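Local coordinates for protein endoribonuclease AbiQ (PDB 4GLK) that cleaves RNA as the toxic endoribonuclease of a type III toxin-antitoxin system, and is neutralised by its cognate RNA antitoxin AntiQ, at residues V135-A140 / D154-E159; R69-L74 / Y86-N91; T7-Y12 / D97-P102. The protein carries 1 engineered substitution. All coordinates share one frame; numbering follows the deposited sequence.

Contact 1: V135-A140 / D154-E159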
loop_
_atom_site.group_PDB
_atom_site.type_symbol
_atom_site.label_atom_id
_atom_site.label_comp_id
_atom_site.label_asym_id
_atom_site.label_seq_id
_atom_site.Cartn_x
_atom_site.Cartn_y
_atom_site.Cartn_z
ATOM N N VAL A 135 12.209 -2.908 -5.197
ATOM C CA VAL A 135 12.279 -3.184 -6.640
ATOM C C VAL A 135 11.341 -2.195 -7.372
ATOM O O VAL A 135 11.770 -1.499 -8.258
ATOM C CB VAL A 135 11.923 -4.657 -6.988
ATOM C CG1 VAL A 135 11.739 -4.851 -8.496
ATOM C CG2 VAL A 135 12.979 -5.621 -6.466
ATOM N N VAL A 136 10.097 -2.100 -6.966
ATOM C CA VAL A 136 9.107 -1.205 -7.605
ATOM C C VAL A 136 9.606 0.266 -7.578
ATOM O O VAL A 136 9.553 0.959 -8.600
ATOM C CB VAL A 136 7.704 -1.380 -6.951
ATOM C CG1 VAL A 136 6.713 -0.360 -7.480
ATOM C CG2 VAL A 136 7.172 -2.797 -7.173
ATOM N N TYR A 137 10.117 0.707 -6.420
ATOM C CA TYR A 137 10.639 2.072 -6.227
ATOM C C TYR A 137 11.780 2.382 -7.196
ATOM O O TYR A 137 11.695 3.360 -7.938
ATOM C CB TYR A 137 11.093 2.266 -4.779
ATOM C CG TYR A 137 11.488 3.684 -4.432
ATOM C CD1 TYR A 137 10.531 4.621 -4.054
ATOM C CD2 TYR A 137 12.823 4.079 -4.437
ATOM C CE1 TYR A 137 10.893 5.918 -3.696
ATOM C CE2 TYR A 137 13.196 5.375 -4.076
ATOM C CZ TYR A 137 12.227 6.292 -3.715
ATOM O OH TYR A 137 12.584 7.568 -3.365
ATOM N N ARG A 138 12.808 1.518 -7.231
ATOM C CA ARG A 138 13.987 1.688 -8.074
ATOM C C ARG A 138 13.662 1.606 -9.561
ATOM O O ARG A 138 14.102 2.472 -10.325
ATOM C CB ARG A 138 15.084 0.683 -7.699
ATOM C CG ARG A 138 15.650 0.884 -6.298
ATOM C CD ARG A 138 16.833 -0.037 -6.111
ATOM N NE ARG A 138 17.185 -0.255 -4.704
ATOM C CZ ARG A 138 18.355 0.070 -4.170
ATOM N NH1 ARG A 138 19.280 0.687 -4.892
ATOM N NH2 ARG A 138 18.600 -0.197 -2.894
ATOM N N LYS A 139 12.882 0.598 -9.968
ATOM C CA LYS A 139 12.496 0.426 -11.384
ATOM C C LYS A 139 11.694 1.618 -11.908
ATOM O O LYS A 139 11.955 2.078 -13.014
ATOM C CB LYS A 139 11.722 -0.885 -11.593
ATOM C CG LYS A 139 12.590 -2.138 -11.432
ATOM C CD LYS A 139 13.009 -2.732 -12.761
ATOM C CE LYS A 139 14.011 -3.844 -12.598
ATOM N NZ LYS A 139 14.494 -4.331 -13.917
ATOM N N ALA A 140 10.771 2.158 -11.097
ATOM C CA ALA A 140 9.953 3.311 -11.528
ATOM C C ALA A 140 10.645 4.678 -11.434
ATOM O O ALA A 140 10.498 5.505 -12.338
ATOM C CB ALA A 140 8.644 3.345 -10.749
ATOM N N ASP A 154 4.191 8.516 -9.277
ATOM C CA ASP A 154 5.448 9.224 -9.510
ATOM C C ASP A 154 5.981 9.443 -8.082
ATOM O O ASP A 154 5.649 10.446 -7.453
ATOM C CB ASP A 154 5.177 10.545 -10.253
ATOM C CG ASP A 154 6.412 11.344 -10.630
ATOM O OD1 ASP A 154 7.499 11.058 -10.077
ATOM O OD2 ASP A 154 6.281 12.292 -11.450
ATOM N N PHE A 155 6.719 8.435 -7.545
ATOM C CA PHE A 155 7.232 8.404 -6.174
ATOM C C PHE A 155 7.988 9.644 -5.720
ATOM O O PHE A 155 7.748 10.132 -4.619
ATOM C CB PHE A 155 8.016 7.110 -5.890
ATOM C CG PHE A 155 7.216 5.839 -6.051
ATOM C CD1 PHE A 155 6.025 5.653 -5.353
ATOM C CD2 PHE A 155 7.670 4.812 -6.869
ATOM C CE1 PHE A 155 5.269 4.496 -5.530
ATOM C CE2 PHE A 155 6.908 3.650 -7.047
ATOM C CZ PHE A 155 5.722 3.491 -6.359
ATOM N N LYS A 156 8.900 10.148 -6.559
ATOM C CA LYS A 156 9.702 11.338 -6.274
ATOM C C LYS A 156 8.920 12.636 -6.171
ATOM O O LYS A 156 9.192 13.446 -5.279
ATOM C CB LYS A 156 10.865 11.437 -7.249
ATOM C CG LYS A 156 12.168 10.939 -6.631
ATOM C CD LYS A 156 12.257 9.463 -6.331
ATOM C CE LYS A 156 13.700 9.044 -6.180
ATOM N NZ LYS A 156 14.207 9.275 -4.807
ATOM N N LEU A 157 7.939 12.826 -7.054
ATOM C CA LEU A 157 7.047 13.989 -7.027
ATOM C C LEU A 157 6.224 13.955 -5.709
ATOM O O LEU A 157 6.083 14.983 -5.045
ATOM C CB LEU A 157 6.119 13.963 -8.264
ATOM C CG LEU A 157 4.940 14.952 -8.290
ATOM C CD1 LEU A 157 5.405 16.349 -8.643
ATOM C CD2 LEU A 157 3.864 14.503 -9.274
ATOM N N LEU A 158 5.749 12.757 -5.313
ATOM C CA LEU A 158 4.981 12.572 -4.082
ATOM C C LEU A 158 5.839 12.909 -2.856
ATOM O O LEU A 158 5.354 13.572 -1.956
ATOM C CB LEU A 158 4.399 11.153 -3.983
ATOM C CG LEU A 158 3.277 10.747 -4.949
ATOM C CD1 LEU A 158 2.909 9.301 -4.738
ATOM C CD2 LEU A 158 1.990 11.541 -4.695
ATOM N N GLU A 159 7.118 12.521 -2.873
ATOM C CA GLU A 159 8.089 12.831 -1.826
ATOM C C GLU A 159 8.302 14.337 -1.707
ATOM O O GLU A 159 8.284 14.842 -0.594
ATOM C CB GLU A 159 9.430 12.139 -2.092
ATOM C CG GLU A 159 9.426 10.660 -1.747
ATOM C CD GLU A 159 10.694 9.896 -2.081
ATOM O OE1 GLU A 159 10.695 8.658 -1.912
ATOM O OE2 GLU A 159 11.694 10.529 -2.478
#
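Tyr-137 and Glu-159 meet at their tips, and the polar part of this contact is built round the phenol oxygen. Tyr-137 OH donates to Glu-159 OE1 over 2.6 Å, meeting that oxygen on its syn side and 22° out of the carboxylate plane. The same hydroxyl accepts from Lys-156 NZ at 2.8 Å. The lysine comes across the tyrosine at about a right angle, its chain bent at chi2 and chi4; CD and CE lie near the hydroxyl as well. A long salt bridge of 3.6 Å, from Lys-156 NZ to Glu-159 OE2, ties the two partners of the hydroxyl to each other within their own helix. Glu-159 OE1 has a further hydrogen bond from outside, with Tyr-46 OH.

These residues join helix 126-143 to the start of helix 155-166, with Asp-154 at the N-cap position. The local axes run nearly perpendicular, at 99°, and come no closer than 11.5 Å, a separation bridged by large side chains; both helices also touch strand 79-94.

The apolar part centres on Phe-155. Its ring and that of Tyr-137 lie in roughly parallel planes, but with centroids 5.8 Å from each other they are so displaced that hardly any of one ring lies over the other. The tyrosine instead lays its CE1 3.8 Å from Phe-155 CB. Val-136 CG1, anti to its backbone N (chi1 173°), meets the edge of the phenylalanine ring at CE2, 4.0 Å away. Ala-140 CB approaches the same CE2 obliquely at 4.1 Å.

Contact 2: R69-L74 / Y86-N91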
loop_
_atom_site.group_PDB
_atom_site.type_symbol
_atom_site.label_atom_id
_atom_site.label_comp_id
_atom_site.label_asym_id
_atom_site.label_seq_id
_atom_site.Cartn_x
_atom_site.Cartn_y
_atom_site.Cartn_z
ATOM N N ARG A 69 4.657 -8.432 -10.741
ATOM C CA ARG A 69 5.813 -7.541 -10.530
ATOM C C ARG A 69 5.478 -6.343 -9.618
ATOM O O ARG A 69 6.380 -5.671 -9.115
ATOM C CB ARG A 69 6.268 -6.954 -11.871
ATOM C CG ARG A 69 7.198 -7.859 -12.654
ATOM C CD ARG A 69 7.520 -7.252 -13.999
ATOM N NE ARG A 69 6.439 -7.474 -14.945
ATOM C CZ ARG A 69 6.480 -7.150 -16.231
ATOM N NH1 ARG A 69 7.565 -6.556 -16.729
ATOM N NH2 ARG A 69 5.457 -7.411 -17.029
ATOM N N ILE A 70 4.194 -6.082 -9.427
ATOM C CA ILE A 70 3.659 -4.893 -8.772
ATOM C C ILE A 70 2.635 -5.156 -7.675
ATOM O O ILE A 70 2.380 -4.287 -6.861
ATOM C CB ILE A 70 3.097 -4.084 -9.983
ATOM C CG1 ILE A 70 3.778 -2.769 -10.170
ATOM C CG2 ILE A 70 1.600 -4.091 -10.234
ATOM C CD1 ILE A 70 4.841 -2.936 -10.997
ATOM N N VAL A 71 2.042 -6.336 -7.673
ATOM C CA VAL A 71 1.019 -6.717 -6.708
ATOM C C VAL A 71 1.483 -7.957 -5.951
ATOM O O VAL A 71 1.966 -8.901 -6.583
ATOM C CB VAL A 71 -0.339 -6.988 -7.422
ATOM C CG1 VAL A 71 -1.295 -7.783 -6.533
ATOM C CG2 VAL A 71 -0.991 -5.696 -7.899
ATOM N N THR A 72 1.350 -7.939 -4.600
ATOM C CA THR A 72 1.595 -9.115 -3.773
ATOM C C THR A 72 0.242 -9.693 -3.374
ATOM O O THR A 72 -0.606 -8.987 -2.828
ATOM C CB THR A 72 2.464 -8.826 -2.539
ATOM O OG1 THR A 72 3.716 -8.368 -2.983
ATOM C CG2 THR A 72 2.725 -10.077 -1.710
ATOM N N ARG A 73 0.082 -10.991 -3.590
ATOM C CA ARG A 73 -1.124 -11.742 -3.240
ATOM C C ARG A 73 -1.046 -12.217 -1.787
ATOM O O ARG A 73 -0.035 -12.762 -1.357
ATOM C CB ARG A 73 -1.282 -12.918 -4.198
ATOM C CG ARG A 73 -1.432 -12.493 -5.647
ATOM C CD ARG A 73 -1.377 -13.688 -6.565
ATOM N NE ARG A 73 -2.480 -14.616 -6.318
ATOM C CZ ARG A 73 -2.484 -15.888 -6.695
ATOM N NH1 ARG A 73 -1.434 -16.407 -7.318
ATOM N NH2 ARG A 73 -3.533 -16.656 -6.437
ATOM N N LEU A 74 -2.090 -11.960 -1.020
ATOM C CA LEU A 74 -2.112 -12.315 0.402
ATOM C C LEU A 74 -2.837 -13.625 0.560
ATOM O O LEU A 74 -3.803 -13.882 -0.155
ATOM C CB LEU A 74 -2.818 -11.226 1.228
ATOM C CG LEU A 74 -2.062 -9.950 1.668
ATOM C CD1 LEU A 74 -0.611 -9.880 1.189
ATOM C CD2 LEU A 74 -2.850 -8.705 1.317
ATOM N N TYR A 86 -4.835 -8.288 -1.801
ATOM C CA TYR A 86 -3.712 -7.814 -2.629
ATOM C C TYR A 86 -3.085 -6.542 -2.128
ATOM O O TYR A 86 -3.788 -5.571 -1.827
ATOM C CB TYR A 86 -4.166 -7.527 -4.083
ATOM C CG TYR A 86 -5.029 -8.611 -4.689
ATOM C CD1 TYR A 86 -4.461 -9.776 -5.196
ATOM C CD2 TYR A 86 -6.419 -8.502 -4.693
ATOM C CE1 TYR A 86 -5.253 -10.799 -5.713
ATOM C CE2 TYR A 86 -7.222 -9.522 -5.200
ATOM C CZ TYR A 86 -6.633 -10.664 -5.720
ATOM O OH TYR A 86 -7.408 -11.657 -6.270
ATOM N N LEU A 87 -1.752 -6.508 -2.180
ATOM C CA LEU A 87 -0.972 -5.329 -1.881
ATOM C C LEU A 87 -0.595 -4.733 -3.200
ATOM O O LEU A 87 -0.034 -5.417 -4.051
ATOM C CB LEU A 87 0.292 -5.670 -1.114
ATOM C CG LEU A 87 0.152 -5.991 0.321
ATOM C CD1 LEU A 87 1.484 -6.448 0.825
ATOM C CD2 LEU A 87 -0.332 -4.775 1.106
ATOM N N LEU A 88 -0.901 -3.461 -3.377
ATOM C CA LEU A 88 -0.640 -2.762 -4.627
ATOM C C LEU A 88 0.595 -1.868 -4.490
ATOM O O LEU A 88 0.461 -0.673 -4.294
ATOM C CB LEU A 88 -1.895 -1.940 -4.957
ATOM C CG LEU A 88 -3.002 -2.616 -5.788
ATOM C CD1 LEU A 88 -3.607 -3.805 -5.083
ATOM C CD2 LEU A 88 -4.097 -1.616 -6.109
ATOM N N HIS A 89 1.804 -2.462 -4.541
ATOM C CA HIS A 89 3.112 -1.773 -4.427
ATOM C C HIS A 89 3.237 -0.554 -5.330
ATOM O O HIS A 89 3.797 0.463 -4.912
ATOM C CB HIS A 89 4.276 -2.738 -4.719
ATOM C CG HIS A 89 4.377 -3.891 -3.779
ATOM N ND1 HIS A 89 5.217 -3.852 -2.678
ATOM C CD2 HIS A 89 3.756 -5.089 -3.808
ATOM C CE1 HIS A 89 5.077 -5.024 -2.076
ATOM N NE2 HIS A 89 4.219 -5.800 -2.719
ATOM N N HIS A 90 2.709 -0.656 -6.568
ATOM C CA HIS A 90 2.711 0.427 -7.550
ATOM C C HIS A 90 1.928 1.655 -7.104
ATOM O O HIS A 90 2.163 2.739 -7.626
ATOM C CB HIS A 90 2.224 -0.069 -8.922
ATOM C CG HIS A 90 0.801 -0.539 -8.975
ATOM N ND1 HIS A 90 0.389 -1.680 -8.309
ATOM C CD2 HIS A 90 -0.235 -0.064 -9.703
ATOM C CE1 HIS A 90 -0.882 -1.849 -8.632
ATOM N NE2 HIS A 90 -1.303 -0.907 -9.471
ATOM N N ASN A 91 1.037 1.502 -6.123
ATOM C CA ASN A 91 0.234 2.607 -5.578
ATOM C C ASN A 91 0.642 3.005 -4.159
ATOM O O ASN A 91 -0.100 3.729 -3.479
ATOM C CB ASN A 91 -1.245 2.292 -5.657
ATOM C CG ASN A 91 -1.749 2.253 -7.068
ATOM O OD1 ASN A 91 -1.268 2.964 -7.966
ATOM N ND2 ASN A 91 -2.671 1.362 -7.308
#
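Thr-72 OG1 and His-89 NE2 lie 2.6 Å apart in a hydrogen bond that either could donate, the hydroxyl sitting at the ring edge near the imidazole plane. Thr-72 OG1 is anti to its carbonyl carbon (chi1 -61°), which turns it to the histidine. Ser-133 of helix 126-143 bonds His-89 ND1, so both ring nitrogens are engaged and the rotation of the ring is fixed. Backbone bonds join the same threonine to Leu-87: Thr-72 N to Leu-87 O is 2.9 Å, and the return bond, Leu-87 N to Thr-72 O, is 2.8 Å and nearly straight at 172°. Leu-87 O also receives a CA-H...O contact from Val-71 CA at 3.1 Å.

On the opposite face of the sheet, Val-71 CG1 packs 3.8 Å from Tyr-86 CB, while Arg-73 CG meets the edge of the tyrosine ring at CD1, 4.1 Å away. Beyond the strand pairing, Ile-70 crosses His-90 at about a right angle, with CG2 3.3 Å from His-90 ND1. Helix 58-66 backs Val-71 and Tyr-86; helix 126-143 backs Thr-72, Leu-87 and His-89. This is an antiparallel beta hairpin of strands 71-76 and 79-94, forming one border of the sheet between two helices.

Contact 3: T7-Y12 / D97-P102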
loop_
_atom_site.group_PDB
_atom_site.type_symbol
_atom_site.label_atom_id
_atom_site.label_comp_id
_atom_site.label_asym_id
_atom_site.label_seq_id
_atom_site.Cartn_x
_atom_site.Cartn_y
_atom_site.Cartn_z
ATOM N N THR A 7 -4.882 4.174 8.156
ATOM C CA THR A 7 -5.639 4.952 7.210
ATOM C C THR A 7 -4.836 6.238 7.102
ATOM O O THR A 7 -3.921 6.494 7.900
ATOM C CB THR A 7 -7.132 5.146 7.580
ATOM O OG1 THR A 7 -7.267 5.918 8.766
ATOM C CG2 THR A 7 -7.923 3.819 7.655
ATOM N N VAL A 8 -5.127 7.015 6.073
ATOM C CA VAL A 8 -4.461 8.284 5.843
ATOM C C VAL A 8 -5.562 9.343 5.892
ATOM O O VAL A 8 -6.727 9.021 5.599
ATOM C CB VAL A 8 -3.656 8.278 4.507
ATOM C CG1 VAL A 8 -2.864 9.576 4.329
ATOM C CG2 VAL A 8 -2.705 7.079 4.446
ATOM N N THR A 9 -5.234 10.585 6.322
ATOM C CA THR A 9 -6.256 11.638 6.373
ATOM C C THR A 9 -6.781 11.911 4.950
ATOM O O THR A 9 -5.994 11.914 3.990
ATOM C CB THR A 9 -5.712 12.947 6.984
ATOM O OG1 THR A 9 -4.673 13.456 6.163
ATOM C CG2 THR A 9 -5.222 12.793 8.417
ATOM N N ASP A 10 -8.105 12.141 4.827
ATOM C CA ASP A 10 -8.789 12.471 3.577
ATOM C C ASP A 10 -8.161 13.720 2.977
ATOM O O ASP A 10 -8.004 13.797 1.759
ATOM C CB ASP A 10 -10.305 12.665 3.823
ATOM C CG ASP A 10 -11.092 11.396 4.200
ATOM O OD1 ASP A 10 -10.693 10.287 3.762
ATOM O OD2 ASP A 10 -12.134 11.521 4.897
ATOM N N GLU A 11 -7.711 14.660 3.849
ATOM C CA GLU A 11 -7.072 15.920 3.459
ATOM C C GLU A 11 -5.735 15.688 2.751
ATOM O O GLU A 11 -5.529 16.205 1.649
ATOM C CB GLU A 11 -6.932 16.863 4.670
ATOM C CG GLU A 11 -8.271 17.343 5.233
ATOM C CD GLU A 11 -8.933 16.525 6.336
ATOM O OE1 GLU A 11 -9.589 17.145 7.205
ATOM O OE2 GLU A 11 -8.821 15.275 6.328
ATOM N N TYR A 12 -4.840 14.876 3.360
ATOM C CA TYR A 12 -3.561 14.521 2.759
ATOM C C TYR A 12 -3.745 13.748 1.437
ATOM O O TYR A 12 -3.015 14.007 0.481
ATOM C CB TYR A 12 -2.719 13.677 3.712
ATOM C CG TYR A 12 -1.356 13.401 3.133
ATOM C CD1 TYR A 12 -0.460 14.433 2.871
ATOM C CD2 TYR A 12 -0.988 12.106 2.765
ATOM C CE1 TYR A 12 0.793 14.186 2.321
ATOM C CE2 TYR A 12 0.262 11.846 2.207
ATOM C CZ TYR A 12 1.148 12.889 1.987
ATOM O OH TYR A 12 2.376 12.654 1.440
ATOM N N ASP A 97 4.253 11.670 9.255
ATOM C CA ASP A 97 3.791 11.168 10.551
ATOM C C ASP A 97 2.404 11.703 10.982
ATOM O O ASP A 97 1.606 10.951 11.535
ATOM C CB ASP A 97 4.841 11.477 11.636
ATOM C CG ASP A 97 6.192 10.798 11.463
ATOM O OD1 ASP A 97 6.218 9.555 11.267
ATOM O OD2 ASP A 97 7.228 11.499 11.573
ATOM N N SER A 98 2.137 12.993 10.733
ATOM C CA SER A 98 0.898 13.681 11.121
ATOM C C SER A 98 -0.370 13.192 10.435
ATOM O O SER A 98 -1.464 13.355 10.990
ATOM C CB SER A 98 1.036 15.180 10.885
ATOM O OG SER A 98 1.194 15.451 9.502
ATOM N N GLU A 99 -0.237 12.629 9.223
ATOM C CA GLU A 99 -1.381 12.199 8.409
ATOM C C GLU A 99 -1.696 10.720 8.514
ATOM O O GLU A 99 -2.669 10.248 7.936
ATOM C CB GLU A 99 -1.176 12.669 6.945
ATOM C CG GLU A 99 -0.880 14.165 6.822
ATOM C CD GLU A 99 -1.811 15.104 7.576
ATOM O OE1 GLU A 99 -1.329 15.789 8.508
ATOM O OE2 GLU A 99 -3.019 15.156 7.242
ATOM N N LEU A 100 -0.884 9.987 9.284
ATOM C CA LEU A 100 -1.037 8.554 9.496
ATOM C C LEU A 100 -2.025 8.267 10.633
ATOM O O LEU A 100 -1.857 8.788 11.728
ATOM C CB LEU A 100 0.322 7.969 9.860
ATOM C CG LEU A 100 1.061 7.123 8.852
ATOM C CD1 LEU A 100 1.878 6.111 9.603
ATOM C CD2 LEU A 100 0.119 6.425 7.817
ATOM N N ILE A 101 -3.050 7.433 10.384
ATOM C CA ILE A 101 -4.050 7.148 11.402
ATOM C C ILE A 101 -4.104 5.667 11.681
ATOM O O ILE A 101 -4.567 4.918 10.824
ATOM C CB ILE A 101 -5.440 7.735 11.008
ATOM C CG1 ILE A 101 -5.327 9.232 10.617
ATOM C CG2 ILE A 101 -6.463 7.523 12.136
ATOM C CD1 ILE A 101 -6.499 9.765 9.813
ATOM N N PRO A 102 -3.671 5.208 12.873
ATOM C CA PRO A 102 -3.739 3.764 13.166
ATOM C C PRO A 102 -5.158 3.209 13.007
ATOM O O PRO A 102 -6.126 3.896 13.333
ATOM C CB PRO A 102 -3.256 3.676 14.616
ATOM C CG PRO A 102 -2.419 4.878 14.803
ATOM C CD PRO A 102 -3.086 5.956 14.010
HETATM O O HOH W 1 -8.089 4.616 10.919
#
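At one border of the antiparallel sheet, strand 100-102 pairs with strand 4-8, and the pairing runs straight into the N-cap of helix 10-16. Thr-7 and Ile-101 form the hydrogen-bonded pair: Thr-7 N reaches Ile-101 O at 2.8 Å, and Ile-101 N returns a bond of the same kind to Thr-7 O. A third backbone bond, Thr-9 N to Glu-99 O at 3.0 Å, carries the pairing to the start of the helix. A water bridges Thr-7 OG1, 2.6 Å away, to Pro-102 O.

Thr-9 is the N-cap. With OG1 set between its backbone N and carbonyl carbon (chi1 63°), it accepts from Tyr-12 N at 3.1 Å and donates to Glu-99 OE2 at 2.6 Å, meeting that oxygen on its anti side. The other carboxylate oxygen, Glu-99 OE1, takes the hydroxyl of Ser-98. Glu-99 bends at chi2, and its CG packs 3.6 Å from Tyr-12 CB, while the tyrosine hydroxyl is hydrogen-bonded to Pro-94 O. Thr-9 CG2 in turn touches Ile-101 CD1 at 3.6 Å.

One hydroxyl thus spends its proton on the carboxylate and its acceptor side on the helix N-H. The carboxylate, held by two hydroxyls beside a helix N-terminus, is probably stabilised as the anion, although the like charge of Glu-11 nearby would partly oppose this.

All three contacts belong to the ToxN-type toxin fold and are organised about one antiparallel beta-sheet. Contacts 2 and 3 sit at its two borders, with centres 21 Å apart: contact 2 pairs outermost strand 71-76 with strand 79-94, contact 3 pairs strand 4-8 with outermost strand 100-102. Along the chain, contact 3 joins residues on either side of contact 2, and contact 1 follows both. Contact 1 joins helices 126-143 and 155-166 of the C-terminal half and touches contact 2 directly, where Val-136 packs on Arg-69 and His-89, and Phe-155 on the backbone of His-89 and His-90. Contact 3 lies about 20 Å from contact 1 between centres, yet its Tyr-12 and Glu-99 lean on helix 155-166, so this last helix packs against parts of all three.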